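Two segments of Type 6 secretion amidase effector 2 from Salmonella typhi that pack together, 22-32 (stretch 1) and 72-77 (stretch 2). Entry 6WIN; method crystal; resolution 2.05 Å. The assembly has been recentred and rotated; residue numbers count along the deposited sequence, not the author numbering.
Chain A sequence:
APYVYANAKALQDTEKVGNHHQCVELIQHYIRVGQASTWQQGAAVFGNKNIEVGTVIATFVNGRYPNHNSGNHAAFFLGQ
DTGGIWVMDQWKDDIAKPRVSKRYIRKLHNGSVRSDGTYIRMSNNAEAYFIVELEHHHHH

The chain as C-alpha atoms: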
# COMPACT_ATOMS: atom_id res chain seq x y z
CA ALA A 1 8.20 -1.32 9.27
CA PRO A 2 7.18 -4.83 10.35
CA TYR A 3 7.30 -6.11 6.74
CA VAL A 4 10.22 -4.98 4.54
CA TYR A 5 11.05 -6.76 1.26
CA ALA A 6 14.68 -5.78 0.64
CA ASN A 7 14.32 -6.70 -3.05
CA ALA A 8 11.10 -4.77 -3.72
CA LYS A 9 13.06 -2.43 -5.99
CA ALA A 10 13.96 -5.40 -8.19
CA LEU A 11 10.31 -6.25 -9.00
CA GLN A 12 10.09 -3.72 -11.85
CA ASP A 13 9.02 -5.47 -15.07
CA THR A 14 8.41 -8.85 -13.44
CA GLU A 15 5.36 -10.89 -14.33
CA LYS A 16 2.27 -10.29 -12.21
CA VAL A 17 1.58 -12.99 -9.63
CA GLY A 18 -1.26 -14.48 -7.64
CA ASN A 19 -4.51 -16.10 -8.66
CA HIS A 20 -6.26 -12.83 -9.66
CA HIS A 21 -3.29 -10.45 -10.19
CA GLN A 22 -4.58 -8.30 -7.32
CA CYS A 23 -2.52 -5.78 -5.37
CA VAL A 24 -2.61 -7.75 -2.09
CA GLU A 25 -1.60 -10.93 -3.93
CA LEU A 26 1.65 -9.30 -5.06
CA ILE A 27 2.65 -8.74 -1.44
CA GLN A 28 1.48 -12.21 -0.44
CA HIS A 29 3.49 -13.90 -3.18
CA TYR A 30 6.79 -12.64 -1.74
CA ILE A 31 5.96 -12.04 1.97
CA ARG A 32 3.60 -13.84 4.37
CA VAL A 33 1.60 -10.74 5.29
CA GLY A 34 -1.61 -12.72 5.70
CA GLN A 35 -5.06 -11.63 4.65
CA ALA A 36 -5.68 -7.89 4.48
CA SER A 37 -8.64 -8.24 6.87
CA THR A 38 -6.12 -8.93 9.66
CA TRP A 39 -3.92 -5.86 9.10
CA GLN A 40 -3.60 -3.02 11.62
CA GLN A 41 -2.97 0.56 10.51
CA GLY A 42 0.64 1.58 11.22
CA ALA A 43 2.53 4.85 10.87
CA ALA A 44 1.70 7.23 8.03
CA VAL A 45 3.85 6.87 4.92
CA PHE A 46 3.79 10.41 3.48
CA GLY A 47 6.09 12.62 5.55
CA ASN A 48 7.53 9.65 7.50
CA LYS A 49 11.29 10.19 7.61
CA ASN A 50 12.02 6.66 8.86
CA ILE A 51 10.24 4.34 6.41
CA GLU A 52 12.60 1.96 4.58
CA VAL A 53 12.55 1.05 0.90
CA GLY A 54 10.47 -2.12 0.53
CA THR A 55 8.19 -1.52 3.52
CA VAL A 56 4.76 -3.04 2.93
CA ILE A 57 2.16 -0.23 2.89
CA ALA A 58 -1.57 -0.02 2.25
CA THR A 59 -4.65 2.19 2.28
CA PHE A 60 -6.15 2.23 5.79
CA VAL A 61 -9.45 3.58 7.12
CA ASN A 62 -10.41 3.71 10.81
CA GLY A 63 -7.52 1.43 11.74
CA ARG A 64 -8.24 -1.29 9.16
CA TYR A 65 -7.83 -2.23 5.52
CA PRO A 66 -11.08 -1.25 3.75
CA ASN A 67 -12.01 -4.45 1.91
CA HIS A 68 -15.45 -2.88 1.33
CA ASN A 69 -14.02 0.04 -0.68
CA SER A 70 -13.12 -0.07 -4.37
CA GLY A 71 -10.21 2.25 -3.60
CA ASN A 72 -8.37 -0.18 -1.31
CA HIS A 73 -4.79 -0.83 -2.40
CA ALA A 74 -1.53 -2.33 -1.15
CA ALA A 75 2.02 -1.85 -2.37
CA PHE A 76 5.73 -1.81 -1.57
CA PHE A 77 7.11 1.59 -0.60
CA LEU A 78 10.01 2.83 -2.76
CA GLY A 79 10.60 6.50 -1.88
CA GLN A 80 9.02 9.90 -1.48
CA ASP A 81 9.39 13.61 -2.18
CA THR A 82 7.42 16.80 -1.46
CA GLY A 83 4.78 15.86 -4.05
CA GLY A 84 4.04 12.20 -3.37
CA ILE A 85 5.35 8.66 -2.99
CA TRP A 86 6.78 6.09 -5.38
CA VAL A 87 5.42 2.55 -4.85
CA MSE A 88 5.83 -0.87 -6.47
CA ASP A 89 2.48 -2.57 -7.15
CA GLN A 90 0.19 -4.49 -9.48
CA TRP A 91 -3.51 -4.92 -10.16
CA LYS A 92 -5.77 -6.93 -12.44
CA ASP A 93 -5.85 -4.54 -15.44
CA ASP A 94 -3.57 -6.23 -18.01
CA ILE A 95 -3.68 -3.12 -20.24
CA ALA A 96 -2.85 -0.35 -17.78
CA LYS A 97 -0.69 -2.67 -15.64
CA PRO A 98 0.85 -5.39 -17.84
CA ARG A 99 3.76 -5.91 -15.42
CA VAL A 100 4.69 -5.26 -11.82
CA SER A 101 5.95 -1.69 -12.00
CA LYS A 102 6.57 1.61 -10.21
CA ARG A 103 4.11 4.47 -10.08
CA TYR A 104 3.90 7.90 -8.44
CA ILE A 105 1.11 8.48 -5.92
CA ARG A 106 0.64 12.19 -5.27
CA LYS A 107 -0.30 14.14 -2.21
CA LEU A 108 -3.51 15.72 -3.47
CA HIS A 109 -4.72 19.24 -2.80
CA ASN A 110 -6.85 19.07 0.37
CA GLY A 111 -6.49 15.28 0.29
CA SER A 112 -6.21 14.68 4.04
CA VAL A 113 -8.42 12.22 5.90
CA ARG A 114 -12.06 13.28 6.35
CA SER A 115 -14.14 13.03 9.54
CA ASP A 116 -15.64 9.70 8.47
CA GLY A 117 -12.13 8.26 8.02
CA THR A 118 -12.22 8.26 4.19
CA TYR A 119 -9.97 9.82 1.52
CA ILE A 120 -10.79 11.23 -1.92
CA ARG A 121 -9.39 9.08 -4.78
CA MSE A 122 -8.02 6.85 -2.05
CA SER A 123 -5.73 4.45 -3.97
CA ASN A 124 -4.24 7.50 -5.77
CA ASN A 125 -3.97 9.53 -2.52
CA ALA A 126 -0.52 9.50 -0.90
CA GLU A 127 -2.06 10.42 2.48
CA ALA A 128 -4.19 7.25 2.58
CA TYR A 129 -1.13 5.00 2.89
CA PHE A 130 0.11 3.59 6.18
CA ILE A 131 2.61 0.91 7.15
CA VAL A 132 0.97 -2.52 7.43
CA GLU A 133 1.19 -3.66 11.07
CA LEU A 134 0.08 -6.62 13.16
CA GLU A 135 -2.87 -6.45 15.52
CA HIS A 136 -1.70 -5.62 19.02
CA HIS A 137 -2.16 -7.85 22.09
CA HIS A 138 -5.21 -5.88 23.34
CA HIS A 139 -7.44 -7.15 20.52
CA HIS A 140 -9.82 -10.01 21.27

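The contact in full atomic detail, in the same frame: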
# COMPACT_ATOMS: atom_id res chain seq x y z
N GLN A 22 -4.15 -9.42 -8.14
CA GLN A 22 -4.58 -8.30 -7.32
C GLN A 22 -3.42 -7.74 -6.50
O GLN A 22 -2.39 -8.38 -6.30
CB GLN A 22 -5.74 -8.71 -6.41
CG GLN A 22 -6.87 -9.39 -7.17
CD GLN A 22 -7.84 -10.17 -6.27
OE1 GLN A 22 -9.00 -10.38 -6.63
NE2 GLN A 22 -7.36 -10.58 -5.10
N CYS A 23 -3.60 -6.49 -6.05
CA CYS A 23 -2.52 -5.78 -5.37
C CYS A 23 -2.05 -6.52 -4.12
O CYS A 23 -0.84 -6.64 -3.87
CB CYS A 23 -2.99 -4.36 -5.01
N VAL A 24 -2.99 -7.01 -3.30
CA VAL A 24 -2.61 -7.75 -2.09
C VAL A 24 -1.87 -9.03 -2.44
O VAL A 24 -0.95 -9.44 -1.73
CB VAL A 24 -3.87 -8.02 -1.23
CG1 VAL A 24 -3.53 -8.89 -0.02
CG2 VAL A 24 -4.48 -6.70 -0.76
N GLU A 25 -2.23 -9.67 -3.56
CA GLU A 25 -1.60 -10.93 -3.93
C GLU A 25 -0.14 -10.75 -4.34
O GLU A 25 0.65 -11.69 -4.22
CB GLU A 25 -2.38 -11.59 -5.06
CG GLU A 25 -3.74 -12.11 -4.62
CD GLU A 25 -4.55 -12.65 -5.79
OE1 GLU A 25 -4.44 -12.09 -6.90
OE2 GLU A 25 -5.30 -13.62 -5.60
N LEU A 26 0.24 -9.56 -4.81
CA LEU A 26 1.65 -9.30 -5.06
C LEU A 26 2.44 -9.39 -3.76
O LEU A 26 3.46 -10.09 -3.69
CB LEU A 26 1.85 -7.93 -5.71
CG LEU A 26 3.32 -7.53 -5.85
CD1 LEU A 26 4.03 -8.43 -6.87
CD2 LEU A 26 3.43 -6.08 -6.25
N ILE A 27 1.98 -8.68 -2.73
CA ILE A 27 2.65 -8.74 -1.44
C ILE A 27 2.71 -10.17 -0.94
O ILE A 27 3.75 -10.64 -0.47
CB ILE A 27 1.94 -7.84 -0.41
CG1 ILE A 27 1.49 -6.51 -1.03
CG2 ILE A 27 2.87 -7.61 0.75
CD1 ILE A 27 2.64 -5.67 -1.52
N GLN A 28 1.58 -10.88 -1.03
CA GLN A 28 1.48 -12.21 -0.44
C GLN A 28 2.36 -13.21 -1.15
O GLN A 28 2.77 -14.21 -0.55
CB GLN A 28 0.03 -12.68 -0.47
CG GLN A 28 -0.89 -11.92 0.50
CD GLN A 28 -2.36 -12.23 0.27
OE1 GLN A 28 -2.76 -12.65 -0.81
NE2 GLN A 28 -3.18 -12.01 1.30
N HIS A 29 2.64 -12.99 -2.44
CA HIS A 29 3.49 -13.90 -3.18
C HIS A 29 4.91 -13.91 -2.61
O HIS A 29 5.53 -14.97 -2.48
CB HIS A 29 3.51 -13.53 -4.66
CG HIS A 29 4.31 -14.47 -5.51
ND1 HIS A 29 3.80 -15.65 -6.01
CD2 HIS A 29 5.61 -14.43 -5.91
CE1 HIS A 29 4.73 -16.28 -6.70
NE2 HIS A 29 5.84 -15.56 -6.65
N TYR A 30 5.42 -12.73 -2.23
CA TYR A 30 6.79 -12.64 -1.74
C TYR A 30 6.91 -12.67 -0.22
O TYR A 30 7.95 -13.10 0.29
CB TYR A 30 7.46 -11.38 -2.28
CG TYR A 30 7.66 -11.44 -3.78
CD1 TYR A 30 8.77 -12.07 -4.33
CD2 TYR A 30 6.71 -10.92 -4.64
CE1 TYR A 30 8.94 -12.14 -5.71
CE2 TYR A 30 6.87 -10.97 -6.00
CZ TYR A 30 7.98 -11.60 -6.53
OH TYR A 30 8.12 -11.65 -7.89
N ILE A 31 5.89 -12.20 0.52
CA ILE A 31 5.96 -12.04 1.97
C ILE A 31 4.67 -12.57 2.59
O ILE A 31 3.58 -12.26 2.10
CB ILE A 31 6.12 -10.55 2.38
CG1 ILE A 31 7.09 -9.82 1.46
CG2 ILE A 31 6.52 -10.44 3.86
CD1 ILE A 31 8.53 -10.20 1.67
N ARG A 32 4.79 -13.34 3.68
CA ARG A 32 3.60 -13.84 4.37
C ARG A 32 3.00 -12.72 5.22
O ARG A 32 3.13 -12.68 6.44
CB ARG A 32 3.91 -15.07 5.22
CG ARG A 32 2.64 -15.69 5.83
CD ARG A 32 2.77 -17.17 6.10
NE ARG A 32 3.45 -17.88 5.01
CZ ARG A 32 3.78 -19.17 5.07
NH1 ARG A 32 3.51 -19.87 6.16
NH2 ARG A 32 4.40 -19.75 4.04
N ASN A 72 -9.40 0.45 -2.13
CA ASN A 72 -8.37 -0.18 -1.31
C ASN A 72 -7.20 -0.61 -2.19
O ASN A 72 -7.37 -0.96 -3.36
CB ASN A 72 -8.94 -1.37 -0.52
CG ASN A 72 -9.52 -2.48 -1.39
OD1 ASN A 72 -8.80 -3.14 -2.14
ND2 ASN A 72 -10.82 -2.69 -1.28
N HIS A 73 -6.00 -0.55 -1.63
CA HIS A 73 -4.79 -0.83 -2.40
C HIS A 73 -3.66 -1.15 -1.44
O HIS A 73 -3.65 -0.69 -0.30
CB HIS A 73 -4.42 0.35 -3.31
CG HIS A 73 -3.38 0.03 -4.34
ND1 HIS A 73 -3.57 -0.91 -5.33
CD2 HIS A 73 -2.13 0.53 -4.53
CE1 HIS A 73 -2.48 -1.00 -6.07
NE2 HIS A 73 -1.59 -0.12 -5.62
N ALA A 74 -2.73 -1.97 -1.90
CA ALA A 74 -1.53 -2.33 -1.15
C ALA A 74 -0.34 -2.27 -2.09
O ALA A 74 -0.49 -2.43 -3.30
CB ALA A 74 -1.66 -3.72 -0.50
N ALA A 75 0.84 -2.04 -1.53
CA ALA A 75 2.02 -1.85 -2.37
C ALA A 75 3.28 -1.95 -1.53
O ALA A 75 3.23 -2.01 -0.30
CB ALA A 75 1.95 -0.50 -3.10
N PHE A 76 4.42 -1.97 -2.22
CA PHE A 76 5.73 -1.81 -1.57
C PHE A 76 6.17 -0.36 -1.69
O PHE A 76 6.17 0.20 -2.79
CB PHE A 76 6.79 -2.71 -2.20
CG PHE A 76 6.53 -4.19 -2.08
CD1 PHE A 76 6.78 -4.87 -0.89
CD2 PHE A 76 6.07 -4.92 -3.17
CE1 PHE A 76 6.57 -6.23 -0.78
CE2 PHE A 76 5.86 -6.28 -3.07
CZ PHE A 76 6.10 -6.94 -1.86
N PHE A 77 6.58 0.23 -0.58
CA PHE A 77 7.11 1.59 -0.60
C PHE A 77 8.48 1.63 -1.29
O PHE A 77 9.33 0.77 -1.05
CB PHE A 77 7.23 2.12 0.82
CG PHE A 77 7.87 3.47 0.91
CD1 PHE A 77 7.14 4.61 0.61
CD2 PHE A 77 9.19 3.60 1.32
CE1 PHE A 77 7.73 5.88 0.71
CE2 PHE A 77 9.79 4.85 1.42
CZ PHE A 77 9.06 5.99 1.12
O HOH W 1 0.63 -4.24 -5.14

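Residues 23-30 form a helix that lies against the strand 74-77. The two axes approach to 7.0 Å, and their N-to-C directions differ by 54°. The backbones come closest where C23 meets A74, with CA of C23 5.5 Å from CA of A74.

No direct hydrogen bond joins the two stretches among the modelled atoms. One water does link the backbones. It donates to O of C23, at 3.1 Å from water 1, and to O of A74, at 2.8 Å from water 1. Two carbonyl oxygens are both acceptors, so the water donates to each.

C23 starts the helix and points its CB toward the strand. Its SG is not modelled, so its chi1 cannot be given. CB of C23 lies 3.5 Å from ND1 of H73 and 3.6 Å from O of A74. H73 leaves its backbone pointing away from the helix. Its chi1 is t, and with chi2 at 62° the ring still brings ND1 near C23. Its NE2 is hydrogen-bonded elsewhere in the structure.

A74 points toward the helix. CG2 of V24 is 4.1 Å from CB of A74, and CG1 of I27 is 4.2 Å from the same CB. V24 is t at chi1, which directs CG2 to this methyl. A75 points away, as expected for alternation along a strand, so only its backbone is met closely: CD1 of I27 is 3.8 Å from C of A75.

I27 is the central apolar side chain. Its CB points sideways, but its m, m conformation carries CD1 in to the strand. CD1 of I27 sits over one face of the F76 ring, 3.7 Å from the centroid and 15° off the normal. This is a CH-pi contact. The closest atoms are CD1 of I27 and CE2 of F76, at 3.6 Å.

F76 has the largest covered area of any residue here. Its CB also points sideways. With chi1 m and chi2 at -78°, the ring extends to the helix. L26, t then p, places CG 4.0 Å from CE2 of F76, at the ring edge. I31, the first residue to leave helical phi/psi, is m, m. Its CG1 is also at the edge, 4.3 Å from CE1 of F76. These contacts are apolar packing.

At the helix start, Q22 is the N-cap residue. Its N donates to OE1 of E25 at 3.0 Å, with E25 m, t at chi1 and chi2.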